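Local coordinates for 24-sterol C-methyltransferase (Haloferax volcanii, PDB 6F5Z), which probably acts as an S-adenosylmethionine-dependent methyltransferase, here bound to the activator Trm112 and carrying the by-product S-adenosyl-L-homocysteine, at residues G39-D44 with S103-W108; F66-S71 with D96-D101; W108-F113 with Y137-Y142; D183-L188 with T218-G223. All blocks are in the same frame, centred on the assembly; numbering follows the deposited sequence.

Contact 1: G39-D44 with S103-W108; sequences GDTVVD and SVDHVW
Two parallel strands, 41-44 and 106-108, are zipped by their backbones. Thr41 O is gripped twice, by Asp105 N at 2.9 Å and His106 N at 3.2 Å. Further along, His106 O takes Val43 N at 3.0 Å, and Val43 O takes Trp108 N at 2.9 Å. Where the chain corners at Asp105, a side chain stands in as acceptor: Asp105 OD2 offers its anti lone pair to Thr41 N at 2.7 Å, almost straight (174°).

The carboxylates of Asp40 and Asp105 stack, planes 25° apart, with Asp40 OD1 3.8 Å from Asp105 OD2; this closeness could raise the pKa of one, though a long, weak ion pair of Asp105 OD1 with Lys131 may offset it. Asp40 OD2, held by Glu37 N, lies in the plane of the His106 ring, 3.1 Å from His106 CE1. Asp44 OD1 likewise meets the Trp108 edge, while Asp44 OD2 bonds Thr47.

Among apolar groups, Val43 CG2 rests against both Val104 methyls, and Ile8 of the UPF0434 family protein chain packs on Val104. The pair lies mid-sheet in the Rossmann-like methyltransferase fold, flanked by strands 64-69 and 134-140; helix 51-60 covers Val42 and Asp44, and helix 16-33 packs on Trp108.

Contact 2: F66-S71 with D96-D101; sequences FGLDGS and DLPFDD. With SAH (S-adenosyl-L-homocysteine), chain G.
Strand 66-69 is extended up to Asp69, whereas 96-101 has no regular structure, and no backbone hydrogen bond joins them; at the nearest, Leu68 CA and Leu97 CA are 8.9 Å apart. Pro98 is the centre of an inverse gamma turn, closed by a weak bond from Phe99 N to Leu97 O, and this tight bend turns Pro98 and Phe99 onto the strand. At the other end of 66-71, Asp69 OD1 uses its anti lone pair to take Ser71 N at 3.0 Å, an Asx turn that leads into helix 72-80 with Ser71 as its N-cap.

Phe66 and Phe99 form a T-shaped pair with planes at 74°: the edge of Phe99 points at the face of Phe66, and Phe99 CE1 lies 3.7 Å from Phe66 CG, offset toward the rim. Leu68, its CG anti to the backbone N, sends CD1 tip to tip against the proline ring, with Leu68 CD1 3.7 Å from Pro98 CD.

An acidic residue at the end of the second strand that grips the ribose is a hallmark of class I methyltransferases, and Asp69 plays it here. Asp69 OD1 accepts from SAH O2' at 2.6 Å and Asp69 OD2 from SAH O3' at 2.7 Å, so one carboxylate holds both hydroxyls; Gly48 N also bonds Asp69 OD2. Beyond it the backbone approaches the adenine, Gly70 N lying 3.0 Å from SAH N3. Ile129 of helix 119-129 packs against Phe99, and Leu9 of the UPF0434 family protein chain packs on the same ring.

Contact 3: W108-F113 with Y137-Y142; sequences WSMEAF and YCAVNY. With SAH (S-adenosyl-L-homocysteine), chain G.
Glu111 has CG anti to its carbonyl carbon (chi1 -78°) and a second bend at chi2 (-73°), which folds the carboxylate back across Asn141. Met110 is also bent, at chi2 (69°), and this lays its sulfur over the neighbouring strand, with Met110 SD 3.4 Å from Ala139 CB. Glu111 OE1 then receives Asn141 N at 2.8 Å, approached from above the carboxylate plane, and is also hydrogen-bonded to Tyr114 OH. Two bonds on one oxygen of a buried residue may help stabilise a carboxylate there.

Between the strands runs a regular parallel ladder. Ser109 N gives to Tyr137 O at 2.9 Å, Ala139 N to Ser109 O at 2.8 Å, and Glu111 N to Ala139 O at 2.9 Å. Strands 104-110 and 134-140 are joined through helix 119-129, a beta-alpha-beta crossover of the Rossmann-like methyltransferase fold, and the carboxyl end of the first strand faces the cofactor, as is usual in this class. There Met110 O accepts from the amino group of the ligand, SAH N, at 2.9 Å, while Ala112 CB lies beside the ribose.

On the Met110 face of the sheet, the Trp108 and Tyr137 side chains cross at about a right angle, Trp108 CE3 lying 3.7 Å from Tyr137 CB. On the other face Cys138 SG, anti to its backbone N, makes an oblique sulfur-aromatic contact with Phe113, 4.5 Å from the ring centroid. A water donates to Ser109 OG and Ala139 O and accepts from Phe113 N, tying the turn to both strands; Ser109 OG also bonds Leu45 O.

Contact 4: D183-L188 with T218-G223; sequences DSIADL and TLLTVG
No aromatic ring enters this contact; the flat groups are the peptide units and the Asp183 carboxylate. Leu220 O and Thr218 O are met within their carbonyl planes, by Asp183 N and Ile185 N, each at 2.9 Å. Asp183 O is met nearly along its C=O axis by Leu220 N at 2.8 Å. Ile185 O is the exception: Thr218 N approaches at 2.9 Å from above the carbonyl plane, 29° out of it. The Asp183 carboxylate turns away from the partner strand to a salt bridge with Arg33.

These four bonds make Asp183-Leu220 and Ile185-Thr218 hydrogen-bonded antiparallel pairs, with Ser184-Leu219 the non-hydrogen-bonded pair between them. The two strand segments run at 141° to each other, well off strict antiparallel, as in a twisted sheet. Strand 218-224 is the reversed strand that sits between 134-140 and 178-185, the outermost strand of the sheet within this chain, giving the 3-2-1-4-5-7-6 order that marks class I methyltransferases.

On the face with Ile185 and Leu220, the two side chains cross obliquely, with Ile185 CD1 4.1 Å from Leu220 CD2; Ile185 puts CG1 anti to its carbonyl carbon, and helix 16-33 packs on it. Thr218 shares that face, its OG1 bonded to Asn141 and Thr26. On the other face Leu219 bends at chi2 (65°), bringing Leu219 CD1 to 3.7 Å from Asp183 O, and helix 165-174 packs on Ser184 and Leu219.

Overall arrangement
All four contacts belong to one seven-stranded sheet and are largely buried. Measured from contact centre to chain centre, contact 3 lies about 2 Å out, contacts 1 and 2 about 14 Å out on the Trm112-facing side, and contact 4 about 11 Å out; contacts 3 and 4 both reach the second subunit. Contacts 1 and 3 share Trp108 and strand 104-110; contacts 3 and 4 meet through the neighbouring strands 134-140 and 218-224. Three are backbone ladders, parallel in 1 and 3 but antiparallel in 4, whereas contact 2 joins strand to loop by apolar and aromatic side chains alone. SAH touches contact 2 at the ribose hydroxyls and adenine, contact 3 mainly at the amino group and also beside the ribose.

Contact 1: G39-D44 with S103-W108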
# COMPACT_ATOMS: atom_id res chain seq x y z
N GLY B 39 -16.11 -11.43 -0.12
CA GLY B 39 -15.97 -12.87 -0.10
C GLY B 39 -14.57 -13.38 0.26
O GLY B 39 -14.36 -14.58 0.44
N ASP B 40 -13.58 -12.47 0.35
CA ASP B 40 -12.20 -12.91 0.66
C ASP B 40 -12.03 -13.59 2.01
O ASP B 40 -12.80 -13.34 2.94
CB ASP B 40 -11.23 -11.73 0.61
CG ASP B 40 -10.76 -11.34 -0.79
OD1 ASP B 40 -11.11 -12.06 -1.78
OD2 ASP B 40 -10.11 -10.27 -0.92
N THR B 41 -11.01 -14.46 2.08
CA THR B 41 -10.66 -15.18 3.32
C THR B 41 -9.50 -14.42 3.96
O THR B 41 -8.49 -14.19 3.31
CB THR B 41 -10.23 -16.61 2.99
OG1 THR B 41 -11.37 -17.36 2.54
CG2 THR B 41 -9.62 -17.32 4.22
N VAL B 42 -9.67 -14.04 5.23
CA VAL B 42 -8.64 -13.31 5.95
C VAL B 42 -8.26 -14.05 7.23
O VAL B 42 -9.14 -14.52 7.97
CB VAL B 42 -9.12 -11.85 6.26
CG1 VAL B 42 -8.10 -11.07 7.13
CG2 VAL B 42 -9.40 -11.10 4.96
N VAL B 43 -6.96 -14.09 7.53
CA VAL B 43 -6.43 -14.62 8.78
C VAL B 43 -5.92 -13.43 9.60
O VAL B 43 -5.19 -12.56 9.08
CB VAL B 43 -5.31 -15.65 8.53
CG1 VAL B 43 -4.58 -16.00 9.85
CG2 VAL B 43 -5.89 -16.91 7.92
N ASP B 44 -6.35 -13.37 10.86
CA ASP B 44 -5.96 -12.31 11.78
C ASP B 44 -5.04 -12.95 12.83
O ASP B 44 -5.50 -13.82 13.62
CB ASP B 44 -7.24 -11.75 12.44
CG ASP B 44 -7.07 -10.71 13.51
OD1 ASP B 44 -5.91 -10.35 13.81
OD2 ASP B 44 -8.10 -10.25 14.05
N SER B 103 -3.83 -20.63 0.59
CA SER B 103 -5.23 -20.82 0.88
C SER B 103 -5.90 -19.55 1.41
O SER B 103 -7.11 -19.56 1.61
CB SER B 103 -5.37 -21.92 1.93
OG SER B 103 -4.78 -21.55 3.18
N VAL B 104 -5.12 -18.50 1.71
CA VAL B 104 -5.60 -17.27 2.38
C VAL B 104 -5.46 -16.08 1.47
O VAL B 104 -4.41 -15.90 0.84
CB VAL B 104 -4.86 -17.09 3.74
CG1 VAL B 104 -5.21 -15.79 4.41
CG2 VAL B 104 -5.21 -18.27 4.67
N ASP B 105 -6.51 -15.22 1.41
CA ASP B 105 -6.38 -14.04 0.54
C ASP B 105 -5.55 -12.93 1.17
O ASP B 105 -4.80 -12.27 0.46
CB ASP B 105 -7.76 -13.51 0.15
CG ASP B 105 -8.56 -14.52 -0.68
OD1 ASP B 105 -8.12 -14.85 -1.79
OD2 ASP B 105 -9.53 -15.09 -0.15
N HIS B 106 -5.75 -12.68 2.50
CA HIS B 106 -4.97 -11.64 3.17
C HIS B 106 -4.74 -12.02 4.61
O HIS B 106 -5.54 -12.76 5.21
CB HIS B 106 -5.68 -10.28 3.15
CG HIS B 106 -6.06 -9.82 1.79
ND1 HIS B 106 -7.34 -10.04 1.27
CD2 HIS B 106 -5.29 -9.22 0.86
CE1 HIS B 106 -7.30 -9.56 0.04
NE2 HIS B 106 -6.10 -9.08 -0.27
N VAL B 107 -3.62 -11.52 5.16
CA VAL B 107 -3.32 -11.73 6.59
C VAL B 107 -3.17 -10.33 7.19
O VAL B 107 -2.53 -9.44 6.62
CB VAL B 107 -1.99 -12.52 6.75
CG1 VAL B 107 -1.57 -12.61 8.23
CG2 VAL B 107 -2.13 -13.93 6.17
N TRP B 108 -3.77 -10.15 8.38
CA TRP B 108 -3.71 -8.93 9.16
C TRP B 108 -3.08 -9.26 10.51
O TRP B 108 -3.36 -10.31 11.08
CB TRP B 108 -5.16 -8.44 9.44
CG TRP B 108 -5.27 -7.46 10.58
CD1 TRP B 108 -5.54 -7.75 11.89
CD2 TRP B 108 -5.03 -6.04 10.52
NE1 TRP B 108 -5.54 -6.59 12.65
CE2 TRP B 108 -5.20 -5.53 11.83
CE3 TRP B 108 -4.69 -5.15 9.47
CZ2 TRP B 108 -5.13 -4.16 12.11
CZ3 TRP B 108 -4.57 -3.80 9.76
CH2 TRP B 108 -4.75 -3.32 11.08
O HOH W 1 -9.84 -19.82 1.50

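Contact 2: F66-S71 with D96-D101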
# COMPACT_ATOMS: atom_id res chain seq x y z
N PHE B 66 -10.51 -15.98 10.05
CA PHE B 66 -9.95 -16.86 11.08
C PHE B 66 -9.13 -16.00 12.01
O PHE B 66 -8.16 -15.38 11.56
CB PHE B 66 -9.04 -17.93 10.48
CG PHE B 66 -9.70 -18.87 9.52
CD1 PHE B 66 -9.91 -18.50 8.20
CD2 PHE B 66 -10.13 -20.12 9.94
CE1 PHE B 66 -10.57 -19.36 7.32
CE2 PHE B 66 -10.75 -20.99 9.05
CZ PHE B 66 -10.98 -20.61 7.75
N GLY B 67 -9.52 -15.94 13.28
CA GLY B 67 -8.81 -15.18 14.30
C GLY B 67 -8.00 -16.15 15.13
O GLY B 67 -8.56 -16.96 15.88
N LEU B 68 -6.68 -16.13 14.93
CA LEU B 68 -5.77 -17.06 15.59
C LEU B 68 -5.15 -16.35 16.81
O LEU B 68 -4.75 -15.18 16.72
CB LEU B 68 -4.66 -17.50 14.59
CG LEU B 68 -3.58 -18.44 15.14
CD1 LEU B 68 -3.09 -19.37 14.07
CD2 LEU B 68 -2.32 -17.65 15.65
N ASP B 69 -5.06 -17.05 17.95
CA ASP B 69 -4.46 -16.46 19.14
C ASP B 69 -3.88 -17.58 19.97
O ASP B 69 -4.40 -18.70 19.97
CB ASP B 69 -5.46 -15.63 19.95
CG ASP B 69 -4.75 -14.57 20.74
OD1 ASP B 69 -4.20 -14.89 21.83
OD2 ASP B 69 -4.72 -13.42 20.27
N GLY B 70 -2.78 -17.32 20.63
CA GLY B 70 -2.16 -18.34 21.49
C GLY B 70 -2.81 -18.41 22.87
O GLY B 70 -2.45 -19.29 23.66
N SER B 71 -3.71 -17.47 23.19
CA SER B 71 -4.45 -17.43 24.46
C SER B 71 -5.85 -18.01 24.28
O SER B 71 -6.70 -17.37 23.64
CB SER B 71 -4.52 -16.01 25.00
OG SER B 71 -5.52 -15.89 26.01
N ASP B 96 3.93 -21.87 13.64
CA ASP B 96 3.47 -22.99 12.79
C ASP B 96 2.01 -22.73 12.48
O ASP B 96 1.14 -23.07 13.29
CB ASP B 96 3.62 -24.34 13.54
CG ASP B 96 5.05 -24.78 13.80
OD1 ASP B 96 5.73 -25.16 12.83
OD2 ASP B 96 5.49 -24.73 14.97
N LEU B 97 1.75 -22.04 11.34
CA LEU B 97 0.36 -21.68 11.01
C LEU B 97 -0.39 -22.87 10.45
O LEU B 97 0.05 -23.47 9.47
CB LEU B 97 0.29 -20.48 10.06
CG LEU B 97 1.06 -19.24 10.54
CD1 LEU B 97 0.95 -18.08 9.49
CD2 LEU B 97 0.60 -18.77 11.94
N PRO B 98 -1.58 -23.14 11.04
CA PRO B 98 -2.33 -24.35 10.69
C PRO B 98 -3.25 -24.15 9.50
O PRO B 98 -4.41 -24.56 9.52
CB PRO B 98 -3.08 -24.67 11.99
CG PRO B 98 -3.40 -23.32 12.55
CD PRO B 98 -2.19 -22.47 12.21
N PHE B 99 -2.70 -23.55 8.44
CA PHE B 99 -3.41 -23.32 7.19
C PHE B 99 -2.64 -23.86 6.04
O PHE B 99 -1.39 -23.82 6.03
CB PHE B 99 -3.67 -21.82 6.95
CG PHE B 99 -4.42 -21.17 8.07
CD1 PHE B 99 -5.81 -21.21 8.11
CD2 PHE B 99 -3.75 -20.51 9.09
CE1 PHE B 99 -6.50 -20.68 9.20
CE2 PHE B 99 -4.45 -19.95 10.16
CZ PHE B 99 -5.81 -20.05 10.21
N ASP B 100 -3.37 -24.38 5.04
CA ASP B 100 -2.77 -24.91 3.83
C ASP B 100 -1.97 -23.87 3.06
O ASP B 100 -2.25 -22.67 3.17
CB ASP B 100 -3.88 -25.38 2.88
CG ASP B 100 -4.54 -26.68 3.29
OD1 ASP B 100 -3.98 -27.38 4.15
OD2 ASP B 100 -5.60 -27.01 2.71
N ASP B 101 -1.02 -24.32 2.22
CA ASP B 101 -0.32 -23.40 1.34
C ASP B 101 -1.33 -22.69 0.43
O ASP B 101 -2.28 -23.31 -0.04
CB ASP B 101 0.66 -24.14 0.40
CG ASP B 101 1.83 -24.83 1.05
OD1 ASP B 101 1.83 -24.97 2.29
OD2 ASP B 101 2.72 -25.31 0.31
N SAH G . -4.61 -7.60 17.62
CA SAH G . -5.22 -7.28 18.94
CB SAH G . -4.46 -7.89 20.17
CG SAH G . -3.05 -7.34 20.34
SD SAH G . -2.23 -8.07 21.81
C SAH G . -5.38 -5.75 19.15
O SAH G . -4.97 -5.02 18.15
OXT SAH G . -5.84 -5.29 20.17
C5' SAH G . -1.28 -9.44 21.11
C4' SAH G . -2.11 -10.68 20.82
O4' SAH G . -1.25 -11.64 20.16
C3' SAH G . -2.60 -11.33 22.12
O3' SAH G . -4.00 -11.63 22.09
C2' SAH G . -1.67 -12.53 22.29
O2' SAH G . -2.22 -13.64 22.99
C1' SAH G . -1.32 -12.89 20.84
N9 SAH G . -0.04 -13.56 20.67
C8 SAH G . 1.19 -13.12 21.09
N7 SAH G . 2.19 -13.91 20.75
C5 SAH G . 1.57 -14.94 20.06
C6 SAH G . 2.07 -16.10 19.44
N6 SAH G . 3.37 -16.46 19.44
N1 SAH G . 1.18 -16.93 18.84
C2 SAH G . -0.12 -16.62 18.88
N3 SAH G . -0.71 -15.56 19.43
C4 SAH G . 0.20 -14.74 20.00

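Contact 3: W108-F113 with Y137-Y142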
# COMPACT_ATOMS: atom_id res chain seq x y z
N TRP B 108 -3.77 -10.15 8.38
CA TRP B 108 -3.71 -8.93 9.16
C TRP B 108 -3.08 -9.26 10.51
O TRP B 108 -3.36 -10.31 11.08
CB TRP B 108 -5.16 -8.44 9.44
CG TRP B 108 -5.27 -7.46 10.58
CD1 TRP B 108 -5.54 -7.75 11.89
CD2 TRP B 108 -5.03 -6.04 10.52
NE1 TRP B 108 -5.54 -6.59 12.65
CE2 TRP B 108 -5.20 -5.53 11.83
CE3 TRP B 108 -4.69 -5.15 9.47
CZ2 TRP B 108 -5.13 -4.16 12.11
CZ3 TRP B 108 -4.57 -3.80 9.76
CH2 TRP B 108 -4.75 -3.32 11.08
N SER B 109 -2.26 -8.36 11.03
CA SER B 109 -1.80 -8.50 12.39
C SER B 109 -1.56 -7.11 12.98
O SER B 109 -0.86 -6.29 12.39
CB SER B 109 -0.56 -9.38 12.46
OG SER B 109 -0.11 -9.51 13.80
N MET B 110 -2.12 -6.86 14.16
CA MET B 110 -1.91 -5.57 14.84
C MET B 110 -1.38 -5.85 16.26
O MET B 110 -1.98 -6.66 17.01
CB MET B 110 -3.23 -4.79 14.95
CG MET B 110 -3.21 -3.59 15.90
SD MET B 110 -2.16 -2.27 15.25
CE MET B 110 -2.55 -0.90 16.37
N GLU B 111 -0.28 -5.18 16.61
CA GLU B 111 0.27 -5.25 17.96
C GLU B 111 0.53 -6.68 18.42
O GLU B 111 0.41 -6.95 19.64
CB GLU B 111 -0.70 -4.50 18.93
CG GLU B 111 -0.54 -2.99 18.82
CD GLU B 111 0.75 -2.54 19.47
OE1 GLU B 111 1.84 -2.82 18.90
OE2 GLU B 111 0.69 -2.02 20.61
N ALA B 112 1.03 -7.56 17.53
CA ALA B 112 1.27 -8.95 17.92
C ALA B 112 2.52 -9.51 17.30
O ALA B 112 3.13 -10.41 17.85
CB ALA B 112 0.09 -9.83 17.48
N PHE B 113 2.87 -9.04 16.10
CA PHE B 113 3.94 -9.69 15.36
C PHE B 113 5.27 -9.78 16.10
O PHE B 113 5.95 -10.80 15.98
CB PHE B 113 4.14 -9.03 13.99
CG PHE B 113 5.31 -9.57 13.20
CD1 PHE B 113 5.18 -10.74 12.47
CD2 PHE B 113 6.55 -8.93 13.25
CE1 PHE B 113 6.29 -11.24 11.76
CE2 PHE B 113 7.65 -9.46 12.56
CZ PHE B 113 7.51 -10.59 11.82
N TYR B 137 -0.74 -7.27 6.08
CA TYR B 137 -0.78 -5.95 6.69
C TYR B 137 -0.25 -6.13 8.12
O TYR B 137 -0.93 -6.76 8.95
CB TYR B 137 -2.22 -5.39 6.68
CG TYR B 137 -2.51 -4.62 5.42
CD1 TYR B 137 -2.56 -5.25 4.18
CD2 TYR B 137 -2.74 -3.24 5.47
CE1 TYR B 137 -2.74 -4.52 3.00
CE2 TYR B 137 -2.94 -2.50 4.30
CZ TYR B 137 -2.92 -3.14 3.07
OH TYR B 137 -3.08 -2.38 1.93
N CYS B 138 0.96 -5.61 8.39
CA CYS B 138 1.63 -5.78 9.65
C CYS B 138 1.70 -4.43 10.36
O CYS B 138 2.48 -3.56 9.93
CB CYS B 138 3.04 -6.31 9.37
SG CYS B 138 4.01 -6.62 10.86
N ALA B 139 0.89 -4.27 11.44
CA ALA B 139 0.84 -2.98 12.12
C ALA B 139 1.41 -3.17 13.52
O ALA B 139 1.00 -4.12 14.22
CB ALA B 139 -0.59 -2.48 12.20
N VAL B 140 2.36 -2.30 13.91
CA VAL B 140 3.03 -2.48 15.19
C VAL B 140 3.28 -1.14 15.84
O VAL B 140 3.63 -0.17 15.15
CB VAL B 140 4.37 -3.25 15.07
CG1 VAL B 140 4.16 -4.69 14.58
CG2 VAL B 140 5.37 -2.53 14.18
N ASN B 141 3.23 -1.12 17.19
CA ASN B 141 3.59 0.07 17.96
C ASN B 141 4.95 -0.06 18.62
O ASN B 141 5.47 0.95 19.10
CB ASN B 141 2.51 0.42 19.01
CG ASN B 141 1.23 0.86 18.36
OD1 ASN B 141 1.23 1.25 17.21
ND2 ASN B 141 0.10 0.79 19.05
N TYR B 142 5.52 -1.27 18.65
CA TYR B 142 6.83 -1.53 19.24
C TYR B 142 7.80 -1.66 18.07
O TYR B 142 7.74 -2.65 17.33
CB TYR B 142 6.78 -2.83 20.06
CG TYR B 142 8.11 -3.20 20.68
CD1 TYR B 142 8.61 -2.51 21.79
CD2 TYR B 142 8.85 -4.26 20.18
CE1 TYR B 142 9.81 -2.88 22.39
CE2 TYR B 142 10.04 -4.66 20.80
CZ TYR B 142 10.52 -3.96 21.89
OH TYR B 142 11.69 -4.36 22.49
N SAH G . -4.61 -7.60 17.62
CA SAH G . -5.22 -7.28 18.94
CB SAH G . -4.46 -7.89 20.17
CG SAH G . -3.05 -7.34 20.34
SD SAH G . -2.23 -8.07 21.81
C SAH G . -5.38 -5.75 19.15
O SAH G . -4.97 -5.02 18.15
OXT SAH G . -5.84 -5.29 20.17
C5' SAH G . -1.28 -9.44 21.11
C4' SAH G . -2.11 -10.68 20.82
O4' SAH G . -1.25 -11.64 20.16
C3' SAH G . -2.60 -11.33 22.12
O3' SAH G . -4.00 -11.63 22.09
C2' SAH G . -1.67 -12.53 22.29
O2' SAH G . -2.22 -13.64 22.99
C1' SAH G . -1.32 -12.89 20.84
N9 SAH G . -0.04 -13.56 20.67
C8 SAH G . 1.19 -13.12 21.09
N7 SAH G . 2.19 -13.91 20.75
C5 SAH G . 1.57 -14.94 20.06
C6 SAH G . 2.07 -16.10 19.44
N6 SAH G . 3.37 -16.46 19.44
N1 SAH G . 1.18 -16.93 18.84
C2 SAH G . -0.12 -16.62 18.88
N3 SAH G . -0.71 -15.56 19.43
C4 SAH G . 0.20 -14.74 20.00
O HOH W 2 1.30 -7.14 14.58

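Contact 4: D183-L188 with T218-G223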
# COMPACT_ATOMS: atom_id res chain seq x y z
N ASP B 183 4.29 2.88 6.20
CA ASP B 183 3.88 4.21 6.65
C ASP B 183 3.75 4.28 8.16
O ASP B 183 3.74 3.27 8.86
CB ASP B 183 2.48 4.47 6.04
CG ASP B 183 2.03 5.92 5.90
OD1 ASP B 183 2.88 6.83 6.09
OD2 ASP B 183 0.86 6.14 5.47
N SER B 184 3.63 5.52 8.65
CA SER B 184 3.30 5.82 10.04
C SER B 184 1.84 6.31 10.06
O SER B 184 1.47 7.16 9.24
CB SER B 184 4.18 6.97 10.54
OG SER B 184 5.54 6.56 10.56
N ILE B 185 1.03 5.75 10.94
CA ILE B 185 -0.37 6.15 11.08
C ILE B 185 -0.51 6.80 12.45
O ILE B 185 -0.32 6.15 13.49
CB ILE B 185 -1.29 4.91 10.96
CG1 ILE B 185 -1.09 4.27 9.54
CG2 ILE B 185 -2.77 5.35 11.13
CD1 ILE B 185 -1.93 3.01 9.34
N ALA B 186 -0.81 8.11 12.44
CA ALA B 186 -0.91 8.84 13.69
C ALA B 186 -2.15 8.43 14.48
O ALA B 186 -3.20 8.09 13.88
CB ALA B 186 -0.97 10.33 13.43
N ASP B 187 -2.04 8.52 15.83
CA ASP B 187 -3.19 8.32 16.71
C ASP B 187 -3.61 9.75 17.06
O ASP B 187 -2.94 10.44 17.84
CB ASP B 187 -2.82 7.52 17.97
CG ASP B 187 -3.99 7.36 18.92
OD1 ASP B 187 -4.96 8.15 18.80
OD2 ASP B 187 -3.97 6.43 19.74
N LEU B 188 -4.72 10.17 16.46
CA LEU B 188 -5.24 11.54 16.66
C LEU B 188 -6.32 11.56 17.72
O LEU B 188 -6.79 12.65 18.09
CB LEU B 188 -5.84 12.06 15.35
CG LEU B 188 -4.89 12.22 14.15
CD1 LEU B 188 -5.61 12.87 12.97
CD2 LEU B 188 -3.63 12.98 14.50
N THR B 218 1.60 4.39 14.74
CA THR B 218 1.70 2.97 14.45
C THR B 218 2.45 2.77 13.14
O THR B 218 2.13 3.41 12.14
CB THR B 218 0.28 2.38 14.30
OG1 THR B 218 -0.38 2.49 15.58
CG2 THR B 218 0.26 0.91 13.91
N LEU B 219 3.43 1.85 13.14
CA LEU B 219 4.11 1.54 11.89
C LEU B 219 3.29 0.48 11.13
O LEU B 219 2.90 -0.54 11.71
CB LEU B 219 5.51 0.95 12.22
CG LEU B 219 6.23 0.23 11.05
CD1 LEU B 219 6.59 1.21 9.95
CD2 LEU B 219 7.56 -0.37 11.55
N LEU B 220 3.04 0.71 9.83
CA LEU B 220 2.37 -0.27 9.01
C LEU B 220 3.30 -0.65 7.88
O LEU B 220 3.77 0.25 7.18
CB LEU B 220 1.07 0.28 8.41
CG LEU B 220 0.40 -0.60 7.33
CD1 LEU B 220 -0.15 -1.92 7.96
CD2 LEU B 220 -0.75 0.18 6.64
N THR B 221 3.52 -1.99 7.69
CA THR B 221 4.29 -2.43 6.52
C THR B 221 3.38 -3.41 5.78
O THR B 221 2.77 -4.28 6.40
CB THR B 221 5.59 -3.14 6.94
OG1 THR B 221 6.29 -2.33 7.91
CG2 THR B 221 6.54 -3.41 5.74
N VAL B 222 3.28 -3.25 4.45
CA VAL B 222 2.40 -4.10 3.62
C VAL B 222 3.26 -4.93 2.68
O VAL B 222 4.10 -4.36 1.96
CB VAL B 222 1.45 -3.22 2.80
CG1 VAL B 222 0.57 -4.06 1.85
CG2 VAL B 222 0.55 -2.40 3.75
N GLY B 223 3.09 -6.25 2.73
CA GLY B 223 3.81 -7.17 1.86
C GLY B 223 2.86 -7.92 0.94
O GLY B 223 1.68 -8.08 1.24